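Local coordinates for protein glycoside Hydrolase (Bacteroides plebeius, PDB 5T3B) that probably hydrolyses glycosidic bonds in a polysaccharide, as a gut-bacterial member of glycoside hydrolase family 50, at residues G109-V114 / G382-V387; G375-A380 / A429-G434; Y391-G394 / D400-S403; K439-E444 / G449-N454. All coordinates share one frame; numbering follows the deposited sequence. Where two conformers were deposited one is given.

Followed from the N terminus, the chain commits itself at 109-114, which waits 267 residues for 382-387; interaction 1 closes the longest loop, joining strand 111-114 to the approach to strand 385-394. Before it does, 375-380 has opened interaction 2, which ends at 429-434 and joins helix 370-379 to the approach to strand 432-437, so the two contacts cross. They touch, through probable backbone hydrogen bonds that set those strands side by side. Interaction 3 closes a short loop after strand 385-394, nested inside interaction 2. Interaction 4 follows in series, folding the loop after strand 432-437 onto itself. It lies across the chain's centre from interactions 1 and 2, about 11 Å from interaction 3, centre to centre.

Interaction 1: G109-V114 / G382-V387; sequences GRSWIV and GTPFMV
Ser111 and Pro384 carry nearly all of this small contact, an example of how a strand and the loop leading into another can touch through one side chain apiece. On its tight side, Ser111 CB rests 3.6 Å from Pro384 CB, and the serine lies alongside the rim of the pyrrolidine ring, with OG 4.0 Å from Pro384 CD. Both residues direct their side chains at the opposing segment, and their alpha carbons come no nearer than 6.3 Å. The proline ring is touched also by Val103 of strand 102-105 and Val433 of strand 432-437.

The setting is consistent with the (beta/alpha)8 barrel of family 50. Residues 382-387 lead into the parallel strand 385-394 at its N-terminal end, whereas strand 111-114 runs antiparallel to strand 120-126. Strand 432-437 pairs with both 120-126 and 385-394, and Ser111 is joined by a backbone hydrogen bond to Lys430, just before strand 432-437.

Away from the proline the interface loosens. The serine hydroxyl sits beside its own backbone N (chi1 -66°), a rotation that places it toward the chain entering the proline, yet Gly382 O remains 3.8 Å from Ser111 OG. A water lies between them and donates a hydrogen bond of 2.7 Å to Gly382 O; its separation from Ser111 OG is implausibly short, so that second link is doubtful. Gly382 itself, with a positive phi of 90°, turns the chain at this partly exposed margin, while Arg110, next to the serine, is directed elsewhere, to a salt bridge with Asp480.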
loop_
_atom_site.group_PDB
_atom_site.type_symbol
_atom_site.label_atom_id
_atom_site.label_comp_id
_atom_site.label_asym_id
_atom_site.label_seq_id
_atom_site.Cartn_x
_atom_site.Cartn_y
_atom_site.Cartn_z
ATOM N N GLY A 109 -18.942 2.167 -11.249
ATOM C CA GLY A 109 -18.604 1.325 -10.140
ATOM C C GLY A 109 -17.083 1.448 -9.913
ATOM O O GLY A 109 -16.536 0.599 -9.227
ATOM N N ARG A 110 -16.407 2.460 -10.451
ATOM C CA ARG A 110 -14.976 2.661 -10.137
ATOM C C ARG A 110 -14.784 3.662 -9.055
ATOM O O ARG A 110 -15.313 4.754 -9.137
ATOM C CB ARG A 110 -14.211 3.007 -11.344
ATOM C CG ARG A 110 -12.708 3.226 -11.006
ATOM C CD ARG A 110 -11.874 3.383 -12.199
ATOM N NE ARG A 110 -11.762 2.177 -12.917
ATOM C CZ ARG A 110 -10.719 1.357 -12.858
ATOM N NH1 ARG A 110 -9.770 1.503 -11.933
ATOM N NH2 ARG A 110 -10.652 0.325 -13.662
ATOM N N SER A 111 -13.972 3.288 -8.083
ATOM C CA SER A 111 -13.612 4.187 -7.019
ATOM C C SER A 111 -12.423 5.093 -7.425
ATOM O O SER A 111 -11.539 4.678 -8.136
ATOM C CB SER A 111 -13.225 3.403 -5.747
ATOM O OG SER A 111 -14.278 2.691 -5.185
ATOM N N TRP A 112 -12.410 6.295 -6.851
ATOM C CA TRP A 112 -11.316 7.228 -7.016
ATOM C C TRP A 112 -10.999 7.921 -5.744
ATOM O O TRP A 112 -11.904 8.329 -4.996
ATOM C CB TRP A 112 -11.708 8.335 -7.998
ATOM C CG TRP A 112 -11.917 7.943 -9.407
ATOM C CD1 TRP A 112 -13.136 7.706 -9.959
ATOM C CD2 TRP A 112 -10.952 7.672 -10.433
ATOM N NE1 TRP A 112 -12.988 7.334 -11.219
ATOM C CE2 TRP A 112 -11.669 7.334 -11.567
ATOM C CE3 TRP A 112 -9.581 7.729 -10.507
ATOM C CZ2 TRP A 112 -11.066 7.041 -12.783
ATOM C CZ3 TRP A 112 -8.981 7.451 -11.742
ATOM C CH2 TRP A 112 -9.739 7.098 -12.837
ATOM N N ILE A 113 -9.712 8.113 -5.471
ATOM C CA ILE A 113 -9.340 9.234 -4.610
ATOM C C ILE A 113 -9.560 10.529 -5.409
ATOM O O ILE A 113 -9.205 10.594 -6.571
ATOM C CB ILE A 113 -7.875 9.125 -4.166
ATOM C CG1 ILE A 113 -7.696 7.888 -3.330
ATOM C CG2 ILE A 113 -7.387 10.421 -3.492
ATOM C CD1 ILE A 113 -8.372 7.918 -2.085
ATOM N N VAL A 114 -10.141 11.530 -4.722
ATOM C CA VAL A 114 -10.395 12.853 -5.326
ATOM C C VAL A 114 -9.548 13.835 -4.529
ATOM O O VAL A 114 -9.497 13.787 -3.290
ATOM C CB VAL A 114 -11.921 13.160 -5.238
ATOM C CG1 VAL A 114 -12.287 14.600 -5.442
ATOM C CG2 VAL A 114 -12.592 12.168 -6.242
ATOM N N GLY A 382 -17.810 -2.286 -1.035
ATOM C CA GLY A 382 -17.449 -1.313 -2.049
ATOM C C GLY A 382 -16.324 -0.322 -1.668
ATOM O O GLY A 382 -15.909 0.505 -2.485
ATOM N N THR A 383 -15.885 -0.361 -0.387
ATOM C CA THR A 383 -14.753 0.488 0.020
ATOM C C THR A 383 -13.548 0.032 -0.770
ATOM O O THR A 383 -13.313 -1.148 -0.872
ATOM C CB THR A 383 -14.506 0.326 1.522
ATOM O OG1 THR A 383 -15.675 0.784 2.206
ATOM C CG2 THR A 383 -13.271 1.091 1.965
ATOM N N PRO A 384 -12.810 0.970 -1.357
ATOM C CA PRO A 384 -11.661 0.576 -2.217
ATOM C C PRO A 384 -10.455 0.167 -1.406
ATOM O O PRO A 384 -10.360 0.397 -0.183
ATOM C CB PRO A 384 -11.388 1.806 -3.041
ATOM C CG PRO A 384 -11.750 2.935 -2.043
ATOM C CD PRO A 384 -13.001 2.421 -1.381
ATOM N N PHE A 385 -9.517 -0.426 -2.144
ATOM C CA PHE A 385 -8.204 -0.746 -1.602
ATOM C C PHE A 385 -7.124 -0.026 -2.423
ATOM O O PHE A 385 -7.364 0.454 -3.538
ATOM C CB PHE A 385 -7.945 -2.268 -1.566
ATOM C CG PHE A 385 -7.686 -2.904 -2.883
ATOM C CD1 PHE A 385 -8.698 -3.299 -3.704
ATOM C CD2 PHE A 385 -6.388 -3.149 -3.282
ATOM C CE1 PHE A 385 -8.484 -3.919 -4.900
ATOM C CE2 PHE A 385 -6.120 -3.801 -4.499
ATOM C CZ PHE A 385 -7.176 -4.181 -5.327
ATOM N N MET A 386 -5.933 0.008 -1.821
ATOM C CA MET A 386 -4.732 0.477 -2.502
ATOM C C MET A 386 -3.630 -0.539 -2.214
ATOM O O MET A 386 -3.606 -1.098 -1.113
ATOM C CB MET A 386 -4.297 1.861 -2.062
ATOM C CG MET A 386 -3.946 2.001 -0.628
ATOM S SD MET A 386 -3.610 3.683 -0.072
ATOM C CE MET A 386 -2.193 4.026 -1.022
ATOM N N VAL A 387 -2.721 -0.711 -3.140
ATOM C CA VAL A 387 -1.552 -1.576 -2.941
ATOM C C VAL A 387 -0.459 -0.702 -2.402
ATOM O O VAL A 387 0.069 0.174 -3.096
ATOM C CB VAL A 387 -1.191 -2.314 -4.204
ATOM C CG1 VAL A 387 0.154 -3.047 -3.989
ATOM C CG2 VAL A 387 -2.297 -3.265 -4.594
HETATM O O HOH W 1 -14.576 0.333 -4.789
#

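Interaction 2: G375-A380 / A429-G434; sequences GWKNQA and AKNCVG
Trp376 meets Asn431 only with the root of its side chain: CB is 4.0 Å from Asn431 ND2, and the indole then leads away from the contact. Its carbonyl takes part through a water, which donates weakly to Trp376 O and accepts from Asn431 ND2 at 2.9 Å. Next comes Lys377, whose chain passes across the asparagine amide, CB 3.5 Å from Asn431 ND2 and CE 3.8 Å from Asn431 OD1. A bend at chi3 (-65°) carries its ammonium group toward the turn at Ala429-Cys432, a type I beta turn, where a second water links Lys377 NZ to Lys430 N. The other lysine sends its own NZ to Asn108 O.

Asn431 ND2 also donates to Met373 O, one turn back in the helix. A leucine here would probably leave that carbonyl without this donor and break the water link to Trp376 O. The whole contact seats the last turn of helix 370-379 against the turn that precedes strand 432-437, with the indole of Trp376 running inward to Ile348 of helix 345-354, Ile360 of strand 358-361 and an edge-to-face meeting with Phe385 of strand 385-394.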
loop_
_atom_site.group_PDB
_atom_site.type_symbol
_atom_site.label_atom_id
_atom_site.label_comp_id
_atom_site.label_asym_id
_atom_site.label_seq_id
_atom_site.Cartn_x
_atom_site.Cartn_y
_atom_site.Cartn_z
ATOM N N GLY A 375 -13.568 -10.336 -4.829
ATOM C CA GLY A 375 -14.005 -10.637 -3.494
ATOM C C GLY A 375 -13.848 -9.477 -2.542
ATOM O O GLY A 375 -14.752 -9.186 -1.739
ATOM N N TRP A 376 -12.695 -8.815 -2.609
ATOM C CA TRP A 376 -12.477 -7.645 -1.769
ATOM C C TRP A 376 -13.548 -6.575 -1.998
ATOM O O TRP A 376 -13.941 -5.875 -1.068
ATOM C CB TRP A 376 -11.068 -7.060 -1.943
ATOM C CG TRP A 376 -10.000 -7.958 -1.478
ATOM C CD1 TRP A 376 -10.095 -8.995 -0.621
ATOM C CD2 TRP A 376 -8.616 -7.954 -1.909
ATOM N NE1 TRP A 376 -8.878 -9.624 -0.461
ATOM C CE2 TRP A 376 -7.956 -8.983 -1.235
ATOM C CE3 TRP A 376 -7.874 -7.138 -2.764
ATOM C CZ2 TRP A 376 -6.618 -9.237 -1.424
ATOM C CZ3 TRP A 376 -6.538 -7.389 -2.943
ATOM C CH2 TRP A 376 -5.917 -8.458 -2.305
ATOM N N LYS A 377 -13.930 -6.382 -3.258
ATOM C CA LYS A 377 -14.948 -5.414 -3.550
ATOM C C LYS A 377 -16.242 -5.709 -2.804
ATOM O O LYS A 377 -16.853 -4.822 -2.201
ATOM C CB LYS A 377 -15.188 -5.343 -5.042
ATOM C CG LYS A 377 -16.122 -4.224 -5.461
ATOM C CD LYS A 377 -16.561 -4.357 -6.907
ATOM C CE LYS A 377 -15.401 -4.194 -7.885
ATOM N NZ LYS A 377 -15.889 -4.308 -9.309
ATOM N N ASN A 378 -16.662 -6.968 -2.855
ATOM C CA ASN A 378 -17.912 -7.364 -2.203
ATOM C C ASN A 378 -17.771 -7.343 -0.703
ATOM O O ASN A 378 -18.601 -6.822 0.035
ATOM C CB ASN A 378 -18.305 -8.751 -2.662
ATOM C CG ASN A 378 -18.515 -8.823 -4.141
ATOM O OD1 ASN A 378 -18.941 -7.873 -4.740
ATOM N ND2 ASN A 378 -18.221 -9.948 -4.723
ATOM N N GLN A 379 -16.699 -7.928 -0.215
ATOM C CA GLN A 379 -16.473 -8.031 1.209
ATOM C C GLN A 379 -16.436 -6.685 1.925
ATOM O O GLN A 379 -16.944 -6.496 3.030
ATOM C CB GLN A 379 -15.242 -8.845 1.526
ATOM C CG GLN A 379 -15.353 -10.292 1.080
ATOM C CD GLN A 379 -14.008 -10.933 0.818
ATOM O OE1 GLN A 379 -12.965 -10.472 1.295
ATOM N NE2 GLN A 379 -14.029 -12.000 0.091
ATOM N N ALA A 380 -15.753 -5.739 1.261
ATOM C CA ALA A 380 -15.543 -4.421 1.812
ATOM C C ALA A 380 -16.748 -3.496 1.607
ATOM O O ALA A 380 -16.659 -2.313 1.938
ATOM C CB ALA A 380 -14.353 -3.783 1.161
ATOM N N ALA A 429 -8.885 -3.603 -11.719
ATOM C CA ALA A 429 -9.693 -3.677 -10.516
ATOM C C ALA A 429 -10.327 -2.318 -10.248
ATOM O O ALA A 429 -9.638 -1.369 -9.814
ATOM C CB ALA A 429 -8.866 -4.126 -9.306
ATOM N N LYS A 430 -11.635 -2.210 -10.432
ATOM C CA LYS A 430 -12.339 -0.946 -10.265
ATOM C C LYS A 430 -12.389 -0.471 -8.824
ATOM O O LYS A 430 -12.640 0.712 -8.562
ATOM C CB LYS A 430 -13.746 -1.074 -10.796
ATOM C CG LYS A 430 -13.847 -1.276 -12.289
ATOM C CD LYS A 430 -15.291 -1.111 -12.779
ATOM C CE LYS A 430 -15.614 -1.938 -14.008
ATOM N NZ LYS A 430 -17.046 -1.721 -14.229
ATOM N N ASN A 431 -12.119 -1.399 -7.899
ATOM C CA ASN A 431 -12.011 -1.087 -6.498
ATOM C C ASN A 431 -10.598 -0.773 -6.009
ATOM O O ASN A 431 -10.420 -0.542 -4.805
ATOM C CB ASN A 431 -12.609 -2.204 -5.601
ATOM C CG ASN A 431 -12.006 -3.554 -5.857
ATOM O OD1 ASN A 431 -11.756 -3.957 -7.006
ATOM N ND2 ASN A 431 -11.892 -4.326 -4.786
ATOM N N CYS A 432 -9.626 -0.705 -6.928
ATOM C CA CYS A 432 -8.270 -0.292 -6.541
ATOM C C CYS A 432 -8.062 1.162 -6.933
ATOM O O CYS A 432 -8.271 1.480 -8.114
ATOM C CB CYS A 432 -7.251 -1.180 -7.252
ATOM S SG CYS A 432 -5.537 -0.718 -6.889
ATOM N N VAL A 433 -7.689 1.998 -5.973
ATOM C CA VAL A 433 -7.493 3.403 -6.241
ATOM C C VAL A 433 -6.015 3.785 -6.506
ATOM O O VAL A 433 -5.754 4.945 -6.752
ATOM C CB VAL A 433 -8.028 4.284 -5.094
ATOM C CG1 VAL A 433 -9.536 4.231 -5.074
ATOM C CG2 VAL A 433 -7.446 3.953 -3.746
ATOM N N GLY A 434 -5.115 2.772 -6.549
ATOM C CA GLY A 434 -3.774 2.934 -6.972
ATOM C C GLY A 434 -2.805 2.168 -6.090
ATOM O O GLY A 434 -3.151 1.183 -5.414
HETATM O O HOH W 2 -12.377 -3.446 -2.049
HETATM O O HOH W 3 -13.441 -4.503 -10.720
#

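Interaction 3: Y391-G394 / D400-S403; sequences YTKG and DNSS. With EDO (1,2-ethanediol), chain G.
Lys393 reaches Asn401 and Ser403 because its first torsion sets CG beside the backbone N (chi1 -58°) and every later torsion is extended, carrying the ammonium group straight out from the strand. The example is one of a lysine organising a loop, here the segment that follows strand 385-394, a parallel strand, in an arrangement consistent with the (beta/alpha)8 barrel of family 50. Within the loop, Asp400 makes an Asx turn, and Asn401 takes up a left-handed backbone conformation that bends the chain round the lysine tip.

There Lys393 NZ donates to Asn401 O at 2.8 Å and to Ser403 O at 2.9 Å. Both carbonyls are approached from above their planes, 36° out for Asn401 and 59° out for Ser403, so neither bond lies on a carbonyl lone pair. Gly404 O is a further acceptor. Three carbonyl oxygens therefore surround one buried cationic group, and their dipoles would be expected to offset part of the cost of burying its charge.

Tyr391, two residues earlier, also points its side chain toward the loop. Its hydroxyl is 4.1 Å from Ser403 O and makes a weak hydrogen bond with Gly406 N. A 1,2-ethanediol, probably from the crystallisation liquor, lies at the edge of the ring, its O1 hydrogen-bonded to Tyr391 OH at 2.7 Å while the diol also bonds Ala405 N.

At Asp400 the turn is pinned by a single carboxylate oxygen, OD1, which accepts from Ser402 N at 2.9 Å and, on its syn side, from Ser402 OG at 2.6 Å.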
loop_
_atom_site.group_PDB
_atom_site.type_symbol
_atom_site.label_atom_id
_atom_site.label_comp_id
_atom_site.label_asym_id
_atom_site.label_seq_id
_atom_site.Cartn_x
_atom_site.Cartn_y
_atom_site.Cartn_z
ATOM N N TYR A 391 7.148 -4.861 -5.567
ATOM C CA TYR A 391 8.371 -4.635 -6.334
ATOM C C TYR A 391 8.925 -5.956 -6.801
ATOM O O TYR A 391 8.516 -7.015 -6.337
ATOM C CB TYR A 391 9.469 -3.915 -5.497
ATOM C CG TYR A 391 10.015 -4.663 -4.343
ATOM C CD1 TYR A 391 9.342 -4.797 -3.123
ATOM C CD2 TYR A 391 11.257 -5.289 -4.405
ATOM C CE1 TYR A 391 9.863 -5.505 -2.083
ATOM C CE2 TYR A 391 11.739 -6.004 -3.365
ATOM C CZ TYR A 391 11.048 -6.149 -2.206
ATOM O OH TYR A 391 11.555 -6.916 -1.144
ATOM N N THR A 392 9.927 -5.851 -7.679
ATOM C CA THR A 392 10.894 -6.897 -7.971
ATOM C C THR A 392 12.285 -6.368 -7.813
ATOM O O THR A 392 12.497 -5.145 -7.794
ATOM C CB THR A 392 10.714 -7.482 -9.379
ATOM O OG1 THR A 392 10.921 -6.468 -10.358
ATOM C CG2 THR A 392 9.346 -8.121 -9.538
ATOM N N LYS A 393 13.237 -7.319 -7.719
ATOM C CA LYS A 393 14.672 -7.015 -7.568
ATOM C C LYS A 393 15.365 -7.469 -8.846
ATOM O O LYS A 393 15.033 -8.504 -9.420
ATOM C CB LYS A 393 15.245 -7.902 -6.453
ATOM C CG LYS A 393 14.591 -7.771 -5.109
ATOM C CD LYS A 393 14.915 -8.974 -4.192
ATOM C CE LYS A 393 14.176 -8.981 -2.872
ATOM N NZ LYS A 393 14.515 -10.272 -2.184
ATOM N N GLY A 394 16.420 -6.769 -9.232
ATOM C CA GLY A 394 17.223 -7.128 -10.417
ATOM C C GLY A 394 18.505 -7.864 -10.084
ATOM O O GLY A 394 19.347 -7.378 -9.321
ATOM N N ASP A 400 23.296 -8.788 -2.964
ATOM C CA ASP A 400 22.868 -9.950 -2.150
ATOM C C ASP A 400 21.451 -10.345 -2.522
ATOM O O ASP A 400 21.191 -11.461 -2.985
ATOM C CB ASP A 400 23.080 -9.623 -0.674
ATOM C CG ASP A 400 22.385 -10.509 0.339
ATOM O OD1 ASP A 400 21.565 -11.412 -0.036
ATOM O OD2 ASP A 400 22.686 -10.298 1.543
ATOM N N ASN A 401 20.528 -9.387 -2.399
ATOM C CA ASN A 401 19.168 -9.532 -2.901
ATOM C C ASN A 401 18.351 -10.532 -2.090
ATOM O O ASN A 401 17.224 -10.835 -2.496
ATOM C CB ASN A 401 19.058 -9.867 -4.429
ATOM C CG ASN A 401 19.167 -8.666 -5.347
ATOM O OD1 ASN A 401 19.316 -8.836 -6.619
ATOM N ND2 ASN A 401 19.073 -7.513 -4.837
ATOM N N SER A 402 18.829 -11.015 -0.947
ATOM C CA SER A 402 18.073 -12.002 -0.211
ATOM C C SER A 402 16.937 -11.407 0.627
ATOM O O SER A 402 15.909 -12.042 0.801
ATOM C CB SER A 402 18.982 -12.921 0.576
ATOM O OG SER A 402 19.652 -12.229 1.562
ATOM N N SER A 403 17.105 -10.203 1.158
ATOM C CA SER A 403 16.096 -9.678 2.047
ATOM C C SER A 403 14.880 -9.244 1.252
ATOM O O SER A 403 14.980 -8.715 0.160
ATOM C CB SER A 403 16.635 -8.503 2.825
ATOM O OG SER A 403 16.842 -7.378 1.978
HETATM C C1 EDO G . 9.635 -5.879 1.781
HETATM O O1 EDO G . 10.847 -6.069 1.278
HETATM C C2 EDO G . 8.850 -7.137 1.562
HETATM O O2 EDO G . 9.347 -8.317 2.260
#

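Interaction 4: K439-E444 / G449-N454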
loop_
_atom_site.group_PDB
_atom_site.type_symbol
_atom_site.label_atom_id
_atom_site.label_comp_id
_atom_site.label_asym_id
_atom_site.label_seq_id
_atom_site.Cartn_x
_atom_site.Cartn_y
_atom_site.Cartn_z
ATOM N N LYS A 439 10.675 0.382 -3.092
ATOM C CA LYS A 439 10.725 1.651 -2.374
ATOM C C LYS A 439 11.646 2.605 -3.090
ATOM O O LYS A 439 12.165 2.324 -4.155
ATOM C CB LYS A 439 11.090 1.438 -0.900
ATOM C CG LYS A 439 12.462 0.839 -0.695
ATOM C CD LYS A 439 12.785 0.687 0.807
ATOM C CE LYS A 439 13.973 -0.176 1.122
ATOM N NZ LYS A 439 15.250 0.572 0.995
ATOM N N TYR A 440 11.820 3.779 -2.453
ATOM C CA TYR A 440 12.632 4.841 -3.036
ATOM C C TYR A 440 14.064 4.385 -3.373
ATOM O O TYR A 440 14.454 4.468 -4.527
ATOM C CB TYR A 440 12.611 6.010 -2.036
ATOM C CG TYR A 440 13.470 7.194 -2.363
ATOM C CD1 TYR A 440 13.451 7.813 -3.612
ATOM C CD2 TYR A 440 14.305 7.722 -1.392
ATOM C CE1 TYR A 440 14.258 8.888 -3.882
ATOM C CE2 TYR A 440 15.109 8.849 -1.648
ATOM C CZ TYR A 440 15.074 9.392 -2.914
ATOM O OH TYR A 440 15.911 10.467 -3.170
ATOM N N LEU A 441 14.806 3.939 -2.355
ATOM C CA LEU A 441 16.199 3.538 -2.524
ATOM C C LEU A 441 16.438 2.080 -2.292
ATOM O O LEU A 441 15.770 1.440 -1.489
ATOM C CB LEU A 441 17.120 4.261 -1.485
ATOM C CG LEU A 441 17.130 5.749 -1.581
ATOM C CD1 LEU A 441 17.829 6.389 -0.447
ATOM C CD2 LEU A 441 17.701 6.243 -2.840
ATOM N N ASP A 442 17.442 1.587 -2.988
ATOM C CA ASP A 442 18.004 0.292 -2.612
ATOM C C ASP A 442 18.432 0.268 -1.159
ATOM O O ASP A 442 18.845 1.296 -0.600
ATOM C CB ASP A 442 19.246 -0.015 -3.456
ATOM C CG ASP A 442 18.994 -0.473 -4.846
ATOM O OD1 ASP A 442 17.862 -0.796 -5.229
ATOM O OD2 ASP A 442 20.047 -0.526 -5.547
ATOM N N ASP A 443 18.374 -0.915 -0.539
ATOM C CA ASP A 443 19.246 -1.165 0.579
ATOM C C ASP A 443 20.669 -1.284 0.078
ATOM O O ASP A 443 20.889 -1.576 -1.080
ATOM C CB ASP A 443 18.841 -2.441 1.336
ATOM C CG ASP A 443 17.492 -2.441 1.980
ATOM O OD1 ASP A 443 16.920 -1.386 2.205
ATOM O OD2 ASP A 443 17.104 -3.627 2.355
ATOM N N GLU A 444 21.670 -1.128 0.948
ATOM C CA GLU A 444 23.045 -1.284 0.487
ATOM C C GLU A 444 23.260 -2.643 -0.169
ATOM O O GLU A 444 24.056 -2.750 -1.120
ATOM C CB GLU A 444 24.042 -1.027 1.612
ATOM C CG GLU A 444 25.481 -0.880 1.104
ATOM C CD GLU A 444 26.411 -0.232 2.133
ATOM O OE1 GLU A 444 26.014 -0.287 3.321
ATOM O OE2 GLU A 444 27.526 0.297 1.773
ATOM N N GLY A 449 15.061 -0.667 -4.745
ATOM C CA GLY A 449 14.794 0.719 -5.028
ATOM C C GLY A 449 14.460 1.068 -6.443
ATOM O O GLY A 449 14.831 0.365 -7.385
ATOM N N MET A 450 13.785 2.207 -6.596
ATOM C CA MET A 450 13.708 2.881 -7.885
ATOM C C MET A 450 15.038 3.618 -8.193
ATOM O O MET A 450 15.381 3.796 -9.369
ATOM C CB MET A 450 12.544 3.875 -7.902
ATOM C CG MET A 450 12.188 4.420 -9.258
ATOM S SD MET A 450 10.787 5.521 -9.373
ATOM C CE MET A 450 11.303 6.892 -8.361
ATOM N N LEU A 451 15.765 3.993 -7.130
ATOM C CA LEU A 451 17.093 4.593 -7.192
ATOM C C LEU A 451 18.051 3.630 -6.469
ATOM O O LEU A 451 17.681 2.948 -5.508
ATOM C CB LEU A 451 17.163 5.945 -6.523
ATOM C CG LEU A 451 16.608 7.153 -7.213
ATOM C CD1 LEU A 451 15.170 7.038 -7.616
ATOM C CD2 LEU A 451 16.846 8.387 -6.352
ATOM N N ASP A 452 19.300 3.623 -6.924
ATOM C CA ASP A 452 20.319 2.881 -6.243
ATOM C C ASP A 452 20.757 3.586 -4.958
ATOM O O ASP A 452 20.276 4.661 -4.610
ATOM C CB ASP A 452 21.438 2.514 -7.186
ATOM C CG ASP A 452 22.411 3.600 -7.497
ATOM O OD1 ASP A 452 22.398 4.669 -6.869
ATOM O OD2 ASP A 452 23.265 3.314 -8.408
ATOM N N TYR A 453 21.671 2.930 -4.223
ATOM C CA TYR A 453 22.071 3.428 -2.916
ATOM C C TYR A 453 22.816 4.782 -3.026
ATOM O O TYR A 453 22.921 5.477 -2.018
ATOM C CB TYR A 453 22.942 2.363 -2.254
ATOM C CG TYR A 453 23.163 2.579 -0.786
ATOM C CD1 TYR A 453 22.151 2.418 0.117
ATOM C CD2 TYR A 453 24.429 2.928 -0.321
ATOM C CE1 TYR A 453 22.337 2.585 1.488
ATOM C CE2 TYR A 453 24.628 3.120 1.021
ATOM C CZ TYR A 453 23.582 2.971 1.919
ATOM O OH TYR A 453 23.752 3.160 3.297
ATOM N N ASN A 454 23.338 5.100 -4.226
ATOM C CA ASN A 454 23.945 6.395 -4.529
ATOM C C ASN A 454 23.003 7.400 -5.139
ATOM O O ASN A 454 23.438 8.371 -5.747
ATOM C CB ASN A 454 25.182 6.255 -5.399
ATOM C CG ASN A 454 26.185 5.374 -4.778
ATOM O OD1 ASN A 454 26.458 5.445 -3.586
ATOM N ND2 ASN A 454 26.682 4.431 -5.600
HETATM O O HOH W 4 22.574 0.158 -4.895
#
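Glu444 sets its CB over the centre of the Tyr453 ring, 4.0 Å from the centroid in a CH-pi contact, while its carboxylate, only 14° from parallel to the ring, lies toward CE2. The pair closes the outer end of a loop between strand 432-437 and helix 459-469, which folds back so that two runs lie side by side in the same direction, Leu441 and Leu451 forming a single parallel bridge. With chi1 at -166°, Tyr453 turns its ring away from its own N and under the glutamate, bringing Asp442 O to its edge, in plane, 3.6 Å from Tyr453 CD1. Without the ring, as with an alanine here, the glutamate chain would probably lose its flat support and be free to turn.

At the inner end, the side chains of Tyr440 and Leu451 meet at a slant, with Tyr440 CE1 3.6 Å from Leu451 CD2; the phenol oxygen continues to Trp148 NE1. Leu441 CD2 lies 3.7 Å from Leu451 CB and also rests over one face of the Tyr440 ring. Backbone bonds from Met450 N to Lys439 O, Leu451 N to Tyr440 O and Asp442 N to Leu451 O hold the two segments together.

Asp442 turns its carboxylate across the gap. Its OD1 accepts from Gly449 N by the anti lone pair, at a residue where any side chain would run into the facing backbone. Its OD2 takes Tyr458 OH and a water, which donates at 2.7 Å to Asp442 OD2 and accepts at 3.0 Å from Tyr453 N.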